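Local coordinates for protein ribonuclease T2 (Homo sapiens, PDB 3T0O) that cleaves single-stranded RNA, preferably between purine and uridine residues, and degrades microbial RNA for innate immune sensing by TLR8, at residues H78-N82 with R83-W87; Q100-A103 with L104-Q107; K108-F111 with G112-E116; N137-V141 with A142-D146. All coordinates share one frame; numbering follows the deposited sequence. Where two conformers were deposited one is given.

Interaction 1: H78-N82 with R83-W87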
loop_
_atom_site.group_PDB
_atom_site.type_symbol
_atom_site.label_atom_id
_atom_site.label_comp_id
_atom_site.label_asym_id
_atom_site.label_seq_id
_atom_site.Cartn_x
_atom_site.Cartn_y
_atom_site.Cartn_z
ATOM N N HIS A 78 2.402 5.279 11.758
ATOM C CA HIS A 78 2.580 6.028 12.985
ATOM C C HIS A 78 1.309 6.401 13.692
ATOM O O HIS A 78 1.334 6.747 14.902
ATOM C CB HIS A 78 3.265 7.334 12.748
ATOM C CG HIS A 78 4.669 7.164 12.289
ATOM N ND1 HIS A 78 5.604 6.426 12.990
ATOM C CD2 HIS A 78 5.278 7.596 11.164
ATOM C CE1 HIS A 78 6.738 6.407 12.295
ATOM N NE2 HIS A 78 6.574 7.122 11.196
ATOM N N SER A 79 0.227 6.349 12.898
ATOM C CA SER A 79 -1.075 6.631 13.463
ATOM C C SER A 79 -1.072 7.965 14.173
ATOM O O SER A 79 -1.535 8.066 15.313
ATOM C CB SER A 79 -1.561 5.490 14.399
ATOM O OG SER A 79 -1.753 4.328 13.604
ATOM N N PHE A 80 -0.542 9.003 13.530
ATOM C CA PHE A 80 -0.570 10.331 14.118
ATOM C C PHE A 80 -2.036 10.809 14.074
ATOM O O PHE A 80 -2.834 10.399 13.179
ATOM C CB PHE A 80 0.279 11.247 13.227
ATOM C CG PHE A 80 1.769 10.985 13.261
ATOM C CD1 PHE A 80 2.451 10.908 14.490
ATOM C CD2 PHE A 80 2.477 10.866 12.098
ATOM C CE1 PHE A 80 3.826 10.688 14.540
ATOM C CE2 PHE A 80 3.912 10.707 12.161
ATOM C CZ PHE A 80 4.532 10.604 13.357
ATOM N N PRO A 81 -2.378 11.639 15.015
ATOM C CA PRO A 81 -3.756 12.152 15.101
ATOM C C PRO A 81 -4.052 13.018 13.901
ATOM O O PRO A 81 -5.168 12.985 13.375
ATOM C CB PRO A 81 -3.790 12.918 16.410
ATOM C CG PRO A 81 -2.374 13.007 16.945
ATOM C CD PRO A 81 -1.533 11.963 16.153
ATOM N N ASN A 82 -3.036 13.732 13.428
ATOM C CA ASN A 82 -3.200 14.501 12.221
ATOM C C ASN A 82 -2.898 13.572 11.053
ATOM O O ASN A 82 -1.729 13.328 10.734
ATOM C CB ASN A 82 -2.203 15.627 12.183
ATOM C CG ASN A 82 -2.442 16.551 11.024
ATOM O OD1 ASN A 82 -3.192 16.205 10.071
ATOM N ND2 ASN A 82 -1.833 17.752 11.090
ATOM N N ARG A 83 -3.931 13.008 10.443
ATOM C CA ARG A 83 -3.751 12.008 9.405
ATOM C C ARG A 83 -3.044 12.601 8.169
ATOM O O ARG A 83 -2.418 11.917 7.350
ATOM C CB ARG A 83 -5.148 11.480 9.035
ATOM C CG ARG A 83 -5.155 10.126 8.515
ATOM C CD ARG A 83 -6.592 9.705 8.180
ATOM N NE ARG A 83 -7.397 9.208 9.320
ATOM C CZ ARG A 83 -8.333 9.912 9.983
ATOM N NH1 ARG A 83 -8.603 11.199 9.719
ATOM N NH2 ARG A 83 -8.991 9.309 10.961
ATOM N N SER A 84 -3.123 13.908 8.046
ATOM C CA SER A 84 -2.553 14.521 6.898
ATOM C C SER A 84 -0.995 14.510 6.964
ATOM O O SER A 84 -0.348 14.700 5.935
ATOM C CB SER A 84 -3.212 15.872 6.587
ATOM O OG SER A 84 -2.502 16.824 7.297
ATOM N N ARG A 85 -0.374 14.268 8.130
ATOM C CA ARG A 85 1.097 14.129 8.191
ATOM C C ARG A 85 1.548 12.988 7.312
ATOM O O ARG A 85 2.570 13.050 6.632
ATOM C CB ARG A 85 1.625 13.853 9.603
ATOM C CG ARG A 85 1.179 14.782 10.688
ATOM C CD ARG A 85 1.969 14.461 11.975
ATOM N NE ARG A 85 3.424 14.501 11.792
ATOM C CZ ARG A 85 4.312 14.396 12.787
ATOM N NH1 ARG A 85 3.890 14.233 14.037
ATOM N NH2 ARG A 85 5.622 14.460 12.542
ATOM N N PHE A 86 0.799 11.903 7.311
ATOM C CA PHE A 86 1.173 10.756 6.439
ATOM C C PHE A 86 1.036 11.085 4.982
ATOM O O PHE A 86 1.911 10.785 4.208
ATOM C CB PHE A 86 0.294 9.578 6.878
ATOM C CG PHE A 86 0.334 8.371 6.012
ATOM C CD1 PHE A 86 1.509 7.875 5.538
ATOM C CD2 PHE A 86 -0.852 7.666 5.751
ATOM C CE1 PHE A 86 1.526 6.701 4.746
ATOM C CE2 PHE A 86 -0.857 6.544 5.012
ATOM C CZ PHE A 86 0.344 6.047 4.471
ATOM N N TRP A 87 -0.084 11.724 4.625
ATOM C CA TRP A 87 -0.309 12.010 3.209
ATOM C C TRP A 87 0.723 13.057 2.746
ATOM O O TRP A 87 1.167 12.986 1.589
ATOM C CB TRP A 87 -1.745 12.562 3.051
ATOM C CG TRP A 87 -2.726 11.569 3.433
ATOM C CD1 TRP A 87 -2.616 10.200 3.358
ATOM C CD2 TRP A 87 -3.994 11.855 3.997
ATOM N NE1 TRP A 87 -3.789 9.614 3.849
ATOM C CE2 TRP A 87 -4.646 10.596 4.246
ATOM C CE3 TRP A 87 -4.639 13.035 4.341
ATOM C CZ2 TRP A 87 -5.949 10.529 4.792
ATOM C CZ3 TRP A 87 -5.914 12.972 4.867
ATOM C CH2 TRP A 87 -6.540 11.741 5.112
HETATM O O HOH W 1 -6.422 13.855 10.908
HETATM O O HOH W 2 -0.422 11.088 9.734
#

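Interaction 2: Q100-A103 with L104-Q107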
loop_
_atom_site.group_PDB
_atom_site.type_symbol
_atom_site.label_atom_id
_atom_site.label_comp_id
_atom_site.label_asym_id
_atom_site.label_seq_id
_atom_site.Cartn_x
_atom_site.Cartn_y
_atom_site.Cartn_z
ATOM N N GLN A 100 5.883 13.835 -12.757
ATOM C CA GLN A 100 6.418 13.818 -14.111
ATOM C C GLN A 100 5.474 13.197 -15.120
ATOM O O GLN A 100 5.617 13.421 -16.321
ATOM C CB GLN A 100 7.671 13.005 -14.095
ATOM C CG GLN A 100 8.714 13.676 -13.353
ATOM C CD GLN A 100 9.874 12.761 -13.135
ATOM O OE1 GLN A 100 10.178 11.878 -13.989
ATOM N NE2 GLN A 100 10.491 12.920 -12.005
ATOM N N VAL A 101 4.561 12.371 -14.637
ATOM C CA VAL A 101 3.561 11.732 -15.477
ATOM C C VAL A 101 2.331 12.613 -15.558
ATOM O O VAL A 101 1.845 13.071 -14.553
ATOM C CB VAL A 101 3.176 10.367 -14.875
ATOM C CG1 VAL A 101 1.912 9.837 -15.517
ATOM C CG2 VAL A 101 4.367 9.399 -15.045
ATOM N N ASP A 102 1.820 12.830 -16.764
ATOM C CA ASP A 102 0.732 13.829 -16.928
ATOM C C ASP A 102 -0.479 13.407 -16.115
ATOM O O ASP A 102 -1.067 14.240 -15.419
ATOM C CB ASP A 102 0.292 14.034 -18.386
ATOM C CG ASP A 102 1.200 14.954 -19.187
ATOM O OD1 ASP A 102 2.207 15.475 -18.688
ATOM O OD2 ASP A 102 0.907 15.099 -20.378
ATOM N N ALA A 103 -0.773 12.105 -16.096
ATOM C CA ALA A 103 -1.940 11.617 -15.332
ATOM C C ALA A 103 -1.820 11.837 -13.831
ATOM O O ALA A 103 -2.839 11.767 -13.139
ATOM C CB ALA A 103 -2.153 10.124 -15.559
ATOM N N LEU A 104 -0.615 12.149 -13.353
ATOM C CA LEU A 104 -0.364 12.262 -11.922
ATOM C C LEU A 104 0.212 13.629 -11.585
ATOM O O LEU A 104 0.794 13.788 -10.496
ATOM C CB LEU A 104 0.674 11.197 -11.489
ATOM C CG LEU A 104 0.311 9.745 -11.854
ATOM C CD1 LEU A 104 1.432 8.829 -11.437
ATOM C CD2 LEU A 104 -1.021 9.336 -11.257
ATOM N N ASN A 105 0.025 14.601 -12.483
ATOM C CA ASN A 105 0.799 15.845 -12.445
ATOM C C ASN A 105 0.217 16.952 -11.556
ATOM O O ASN A 105 0.571 18.122 -11.701
ATOM C CB ASN A 105 1.156 16.302 -13.871
ATOM C CG ASN A 105 0.004 16.998 -14.552
ATOM O OD1 ASN A 105 -1.117 16.991 -14.044
ATOM N ND2 ASN A 105 0.246 17.561 -15.719
ATOM N N SER A 106 -0.620 16.576 -10.604
ATOM C CA SER A 106 -1.090 17.522 -9.599
ATOM C C SER A 106 -1.369 16.703 -8.371
ATOM O O SER A 106 -1.494 15.513 -8.470
ATOM C CB SER A 106 -2.356 18.271 -10.049
ATOM O OG SER A 106 -3.489 17.376 -10.074
ATOM N N GLN A 107 -1.471 17.357 -7.221
ATOM C CA GLN A 107 -1.814 16.627 -6.032
ATOM C C GLN A 107 -3.136 15.884 -6.198
ATOM O O GLN A 107 -3.260 14.681 -5.832
ATOM C CB GLN A 107 -1.762 17.494 -4.772
ATOM C CG GLN A 107 -0.311 17.929 -4.545
ATOM C CD GLN A 107 -0.136 18.818 -3.347
ATOM O OE1 GLN A 107 -0.769 18.595 -2.337
ATOM N NE2 GLN A 107 0.770 19.840 -3.454
#

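Interaction 3: K108-F111 with G112-E116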
loop_
_atom_site.group_PDB
_atom_site.type_symbol
_atom_site.label_atom_id
_atom_site.label_comp_id
_atom_site.label_asym_id
_atom_site.label_seq_id
_atom_site.Cartn_x
_atom_site.Cartn_y
_atom_site.Cartn_z
ATOM N N LYS A 108 -4.139 16.575 -6.715
ATOM C CA LYS A 108 -5.433 15.937 -6.838
ATOM C C LYS A 108 -5.379 14.730 -7.780
ATOM O O LYS A 108 -6.037 13.710 -7.539
ATOM C CB LYS A 108 -6.490 16.964 -7.310
ATOM C CG LYS A 108 -7.839 16.355 -7.477
ATOM C CD LYS A 108 -8.513 16.055 -6.184
ATOM C CE LYS A 108 -10.078 15.911 -6.429
ATOM N NZ LYS A 108 -10.739 17.131 -6.968
ATOM N N LYS A 109 -4.632 14.858 -8.859
ATOM C CA LYS A 109 -4.581 13.789 -9.855
ATOM C C LYS A 109 -3.804 12.606 -9.312
ATOM O O LYS A 109 -4.233 11.467 -9.478
ATOM C CB LYS A 109 -3.954 14.307 -11.161
ATOM C CG LYS A 109 -4.956 15.109 -11.954
ATOM C CD LYS A 109 -4.265 15.922 -13.085
ATOM C CE LYS A 109 -3.787 15.003 -14.186
ATOM N NZ LYS A 109 -3.305 15.950 -15.337
ATOM N N TYR A 110 -2.679 12.860 -8.644
ATOM C CA TYR A 110 -1.917 11.802 -8.048
ATOM C C TYR A 110 -2.714 11.037 -6.981
ATOM O O TYR A 110 -2.786 9.817 -6.997
ATOM C CB TYR A 110 -0.663 12.453 -7.409
ATOM C CG TYR A 110 0.129 11.502 -6.574
ATOM C CD1 TYR A 110 0.922 10.545 -7.178
ATOM C CD2 TYR A 110 0.068 11.543 -5.189
ATOM C CE1 TYR A 110 1.684 9.652 -6.417
ATOM C CE2 TYR A 110 0.827 10.653 -4.441
ATOM C CZ TYR A 110 1.659 9.752 -5.098
ATOM O OH TYR A 110 2.421 8.850 -4.354
ATOM N N PHE A 111 -3.235 11.757 -5.992
ATOM C CA PHE A 111 -3.965 11.044 -4.980
ATOM C C PHE A 111 -5.242 10.430 -5.554
ATOM O O PHE A 111 -5.587 9.301 -5.149
ATOM C CB PHE A 111 -4.278 11.980 -3.800
ATOM C CG PHE A 111 -3.106 12.221 -2.935
ATOM C CD1 PHE A 111 -2.742 11.293 -1.974
ATOM C CD2 PHE A 111 -2.398 13.414 -3.006
ATOM C CE1 PHE A 111 -1.631 11.562 -1.139
ATOM C CE2 PHE A 111 -1.301 13.670 -2.212
ATOM C CZ PHE A 111 -0.917 12.767 -1.273
ATOM N N GLY A 112 -5.891 11.096 -6.517
ATOM C CA GLY A 112 -7.125 10.553 -7.036
ATOM C C GLY A 112 -6.839 9.302 -7.835
ATOM O O GLY A 112 -7.628 8.331 -7.776
ATOM N N ARG A 113 -5.736 9.313 -8.587
ATOM C CA ARG A 113 -5.410 8.130 -9.389
ATOM C C ARG A 113 -5.021 6.977 -8.519
ATOM O O ARG A 113 -5.323 5.817 -8.797
ATOM C CB ARG A 113 -4.318 8.448 -10.453
ATOM C CG ARG A 113 -3.901 7.277 -11.293
ATOM C CD ARG A 113 -5.085 6.727 -12.140
ATOM N NE ARG A 113 -4.574 5.775 -13.120
ATOM C CZ ARG A 113 -5.288 4.786 -13.641
ATOM N NH1 ARG A 113 -6.546 4.615 -13.258
ATOM N NH2 ARG A 113 -4.739 3.956 -14.505
ATOM N N SER A 114 -4.320 7.279 -7.419
ATOM C CA SER A 114 -3.957 6.281 -6.458
ATOM C C SER A 114 -5.166 5.604 -5.892
ATOM O O SER A 114 -5.246 4.380 -5.822
ATOM C CB SER A 114 -3.150 6.935 -5.330
ATOM O OG SER A 114 -1.914 7.380 -5.887
ATOM N N LEU A 115 -6.165 6.386 -5.528
ATOM C CA LEU A 115 -7.398 5.779 -5.020
ATOM C C LEU A 115 -8.095 4.975 -6.088
ATOM O O LEU A 115 -8.671 3.921 -5.775
ATOM C CB LEU A 115 -8.345 6.884 -4.554
ATOM C CG LEU A 115 -7.851 7.616 -3.319
ATOM C CD1 LEU A 115 -8.635 8.920 -3.142
ATOM C CD2 LEU A 115 -8.036 6.788 -2.076
ATOM N N GLU A 116 -8.093 5.456 -7.325
ATOM C CA GLU A 116 -8.745 4.695 -8.403
ATOM C C GLU A 116 -8.086 3.389 -8.593
ATOM O O GLU A 116 -8.762 2.371 -8.714
ATOM C CB GLU A 116 -8.658 5.504 -9.679
ATOM C CG GLU A 116 -9.399 4.967 -10.827
ATOM C CD GLU A 116 -9.402 6.002 -11.949
ATOM O OE1 GLU A 116 -8.324 6.558 -12.273
ATOM O OE2 GLU A 116 -10.490 6.292 -12.494
#

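Interaction 4: N137-V141 with A142-D146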
loop_
_atom_site.group_PDB
_atom_site.type_symbol
_atom_site.label_atom_id
_atom_site.label_comp_id
_atom_site.label_asym_id
_atom_site.label_seq_id
_atom_site.Cartn_x
_atom_site.Cartn_y
_atom_site.Cartn_z
ATOM N N ASN A 137 -4.720 -19.927 11.439
ATOM C CA ASN A 137 -3.948 -20.934 10.754
ATOM C C ASN A 137 -2.998 -20.237 9.807
ATOM O O ASN A 137 -3.418 -19.331 9.048
ATOM C CB ASN A 137 -4.856 -21.857 9.956
ATOM C CG ASN A 137 -4.119 -23.149 9.542
ATOM O OD1 ASN A 137 -3.537 -23.863 10.364
ATOM N ND2 ASN A 137 -4.123 -23.416 8.251
ATOM N N TYR A 138 -1.737 -20.666 9.821
ATOM C CA TYR A 138 -0.805 -20.090 8.855
ATOM C C TYR A 138 -1.126 -20.441 7.397
ATOM O O TYR A 138 -1.639 -21.499 7.140
ATOM C CB TYR A 138 0.591 -20.566 9.140
ATOM C CG TYR A 138 1.091 -20.238 10.496
ATOM C CD1 TYR A 138 0.584 -19.127 11.250
ATOM C CD2 TYR A 138 2.088 -21.039 11.035
ATOM C CE1 TYR A 138 1.080 -18.848 12.518
ATOM C CE2 TYR A 138 2.612 -20.737 12.285
ATOM C CZ TYR A 138 2.101 -19.655 13.003
ATOM O OH TYR A 138 2.685 -19.476 14.240
ATOM N N TYR A 139 -0.728 -19.566 6.477
ATOM C CA TYR A 139 -0.732 -19.811 5.067
ATOM C C TYR A 139 0.679 -20.106 4.663
ATOM O O TYR A 139 1.621 -20.014 5.484
ATOM C CB TYR A 139 -1.166 -18.550 4.313
ATOM C CG TYR A 139 -2.649 -18.313 4.489
ATOM C CD1 TYR A 139 -3.557 -18.934 3.654
ATOM C CD2 TYR A 139 -3.129 -17.528 5.533
ATOM C CE1 TYR A 139 -4.891 -18.796 3.811
ATOM C CE2 TYR A 139 -4.507 -17.353 5.685
ATOM C CZ TYR A 139 -5.349 -17.964 4.814
ATOM O OH TYR A 139 -6.684 -17.836 5.010
ATOM N N GLN A 140 0.856 -20.465 3.398
ATOM C CA GLN A 140 2.209 -20.387 2.836
ATOM C C GLN A 140 2.359 -19.121 2.035
ATOM O O GLN A 140 1.410 -18.612 1.485
ATOM C CB GLN A 140 2.453 -21.547 1.897
ATOM C CG GLN A 140 2.335 -22.903 2.586
ATOM C CD GLN A 140 3.506 -23.116 3.499
ATOM O OE1 GLN A 140 4.676 -23.030 3.076
ATOM N NE2 GLN A 140 3.210 -23.424 4.742
ATOM N N VAL A 141 3.558 -18.539 2.013
ATOM C CA VAL A 141 3.764 -17.380 1.185
ATOM C C VAL A 141 3.364 -17.668 -0.253
ATOM O O VAL A 141 2.806 -16.758 -0.858
ATOM C CB VAL A 141 5.194 -16.871 1.267
ATOM C CG1 VAL A 141 5.432 -15.782 0.206
ATOM C CG2 VAL A 141 5.400 -16.349 2.725
ATOM N N ALA A 142 3.587 -18.894 -0.743
ATOM C CA ALA A 142 3.193 -19.220 -2.141
ATOM C C ALA A 142 1.701 -19.122 -2.343
ATOM O O ALA A 142 1.247 -18.864 -3.463
ATOM C CB ALA A 142 3.673 -20.636 -2.496
ATOM N N ASP A 143 0.931 -19.256 -1.270
ATOM C CA ASP A 143 -0.531 -19.104 -1.460
ATOM C C ASP A 143 -0.845 -17.713 -1.961
ATOM O O ASP A 143 -1.651 -17.540 -2.920
ATOM C CB ASP A 143 -1.279 -19.332 -0.142
ATOM C CG ASP A 143 -1.142 -20.742 0.357
ATOM O OD1 ASP A 143 -0.944 -21.707 -0.466
ATOM O OD2 ASP A 143 -1.253 -20.914 1.595
ATOM N N PHE A 144 -0.215 -16.712 -1.361
ATOM C CA PHE A 144 -0.419 -15.362 -1.766
ATOM C C PHE A 144 0.248 -15.118 -3.112
ATOM O O PHE A 144 -0.337 -14.589 -3.997
ATOM C CB PHE A 144 0.213 -14.429 -0.770
ATOM C CG PHE A 144 -0.550 -14.315 0.470
ATOM C CD1 PHE A 144 -1.453 -13.265 0.648
ATOM C CD2 PHE A 144 -0.302 -15.216 1.540
ATOM C CE1 PHE A 144 -2.123 -13.181 1.829
ATOM C CE2 PHE A 144 -0.975 -15.103 2.738
ATOM C CZ PHE A 144 -1.912 -14.069 2.865
ATOM N N LYS A 145 1.521 -15.507 -3.238
ATOM C CA LYS A 145 2.223 -15.137 -4.452
ATOM C C LYS A 145 1.612 -15.757 -5.680
ATOM O O LYS A 145 1.383 -15.069 -6.709
ATOM C CB LYS A 145 3.709 -15.476 -4.302
ATOM C CG LYS A 145 4.513 -14.583 -5.181
ATOM C CD LYS A 145 5.997 -14.772 -4.937
ATOM C CE LYS A 145 6.426 -13.988 -3.702
ATOM N NZ LYS A 145 7.898 -14.117 -3.430
ATOM N N ASP A 146 1.285 -17.021 -5.609
ATOM C CA ASP A 146 0.842 -17.707 -6.809
ATOM C C ASP A 146 -0.559 -17.271 -7.151
ATOM O O ASP A 146 -0.871 -17.065 -8.328
ATOM C CB ASP A 146 0.943 -19.211 -6.646
ATOM C CG ASP A 146 2.366 -19.675 -6.546
ATOM O OD1 ASP A 146 3.301 -18.925 -6.933
ATOM O OD2 ASP A 146 2.563 -20.793 -6.071
#

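Interaction 1: H78-N82 with R83-W87
Phe80 and Arg85 make the one stacked contact of this turn. The guanidinium of Arg85 lies nearly flat on the ring, planes 12° apart, with CZ 3.8 Å from the ring centroid, a cation-pi pair over the face. NH1 sits above the middle of the ring, 3.6 Å from Phe80 CE1, while CD covers the root of the ring at CD2. The bend of the arginine chain at chi3 (55°) folds the guanidinium back over Phe80. Because Arg85 was modelled in two conformers, this stack describes only one of its states. CB of His78 lies over the opposite face of the ring.

Hydrogen bonds gather on Asn82. Its OD1 accepts from Ser84 OG at 2.9 Å and from Ser84 N at 3.1 Å, both from the same face of the amide plane; CG stands anti to the backbone N (chi1 -173°), which carries the amide out over the start of the helix. The backbone O of Asn82 takes Arg85 N at 3.1 Å, and a water links that same O (2.8 Å) to Phe86 N, where a direct bond would be too long.

Beyond these bonds, Arg83 turns its side chain away to a salt bridge with Asp30, and Trp87 donates through NE1 to Trp73 O. Asn82 is a known N-glycosylation site, in an Asn-X-Ser sequon with Ser84, though no sugar is present on it here. The bond from Ser84 N to Asn82 OD1 closes an Asx turn, which here caps the N-terminal end of helix 84-98.

Interaction 2: Q100-A103 with L104-Q107
Val101 to Asn105 form a tight 3-10 turn in the connection between helix 84-98 and helix 107-121, with the side chains meeting on two sides of it. Two successive backbone bonds, each three residues long, define the turn: Leu104 N to Val101 O at 2.9 Å, and Asn105 N to Asp102 O at 3.2 Å.

The apolar side pairs Val101 with Leu104. The two side chains run alongside each other and point the same way, Val101 CG1 lying 4.0 Å from Leu104 CG. Trp10 touches Val101, and Ala98 of helix 84-98 touches Leu104, so both are buried between the turn and its neighbours. The branch CD2 of Leu104 leans over the peptide behind it, 3.6 Å from Ala103 O.

On the polar side Asn105 folds over the backbone of Asp102. With chi1 at 80° its CG lies between the backbone N and the carbonyl carbon, which brings the amide down onto Asp102 O. Two acceptors thereby come close, Asn105 OD1 and Asp102 O being 3.1 Å apart. The charged NZ of Lys109 bonds to both oxygens, which would offset their mutual repulsion and ties the turn to the first coil of the next helix. Ser106, at the N-cap of helix 107-121, accepts the backbone N-H of Lys109 on its OG. The carboxylate of Asp102 stays looser against Asn105: its OD1 comes to 4.1 Å from Asn105 ND2.

Interaction 3: K108-F111 with G112-E116
Tyr110 and Ser114 meet one turn apart on the buried side of helix 107-121, a regular alpha-helix. This is the tight part of the contact. Ser114 bonds twice to Tyr110 O, through OG at 2.8 Å and N at 3.0 Å, the two donors coming from opposite faces of the carbonyl plane. Its OG lies beside its own backbone N (chi1 -66°), so the hydroxyl folds back onto the preceding turn; OG also stands over one face of the Tyr110 ring, 4.3 Å from CE1. Tyr110 OH bonds to Leu43 O of strand 39-45, and the ring touches His94, a predicted active-site residue. Phe111 packs beside it against Trp91 and Met69, and Leu115 sets its CG 3.4 Å from Phe111 O.

The more exposed side carries long polar chains. Lys108 reaches toward Asp64 in a long, weak ion pair. Arg113, its CB 3.2 Å from Lys109 O, bends at chi2 and leads its guanidinium away from the earlier turn; NE bonds to Gln184 OE1 and NH2 to Asp183 O. Its remaining nitrogen, NH1, forms a salt bridge with Glu116 OE1 at 2.8 Å, met from above the carboxylate plane.

Interaction 4: N137-V141 with A142-D146
Gln140 and Asp143 meet at a strand-to-helix junction, where strand 139-140 passes into helix 141-152 and the Asp143 carboxylate takes the backbone N of Gln140, as in one half of a capping box. Of the two bonds between these residues, one uses the Asp143 side chain and the other is backbone to backbone. Gln140 N donates to Asp143 OD2 at 2.8 Å, a nearly straight bond (164°) that meets the oxygen from above the carboxylate plane, and Asp143 N returns to Gln140 O at 2.9 Å. With chi1 near -65°, CG of Asp143 lies beside its own backbone N, and the carboxylate swings back to the strand end. Its negative charge near the helix N-terminus would be favoured by the helix dipole.

The helix's backbone bonds follow. Val141 O takes Lys145 N at 3.0 Å and more weakly Phe144 N.

Aromatic packing covers another side of the junction. Phe144 turns its edge to the face of Tyr139 in a T-shaped pair, centroids 5.7 Å apart and planes at 74°; CE2 is the closest ring atom, 3.8 Å from Tyr139 CB. Tyr139 also offers its ring edge to the carboxylate, which stands almost upright to the ring. Its OH bonds to Lys133 O, and a second edge-to-face ring, Tyr224, meets Phe144.

Apolar and strand contacts place the junction in the fold. The strand pairs with 221-222, Tyr139 bonding to Val222 through the backbone and Val141 to Gly220, while Phe144 and Lys145 touch Ile158 of strand 157-161. At the ring edge, Asp143 OD2 lies 3.7 Å from Tyr139 CD1.

In the fold
Interactions 1, 2 and 3 follow one another through two consecutive helices: interaction 1 opens helix 84-98, interaction 2 forms the turn after it, and interaction 3 lies on helix 107-121. Interactions 2 and 3 are closest, their centres about 9 Å apart, with Leu104 CD2 against Arg113 CB. Interactions 1 and 3, about 18 Å apart between centres, touch where Phe111 packs on Trp87 O. Helix 84-98 carries the probable active-site residues Glu90 and His94; Phe86 lies near Glu90 and His41, and Tyr110 near His94, consistent with both helices packing close to that site. Interaction 4 comes last, about 30 Å or more from the others between centres, beyond the chain's middle and away from that site.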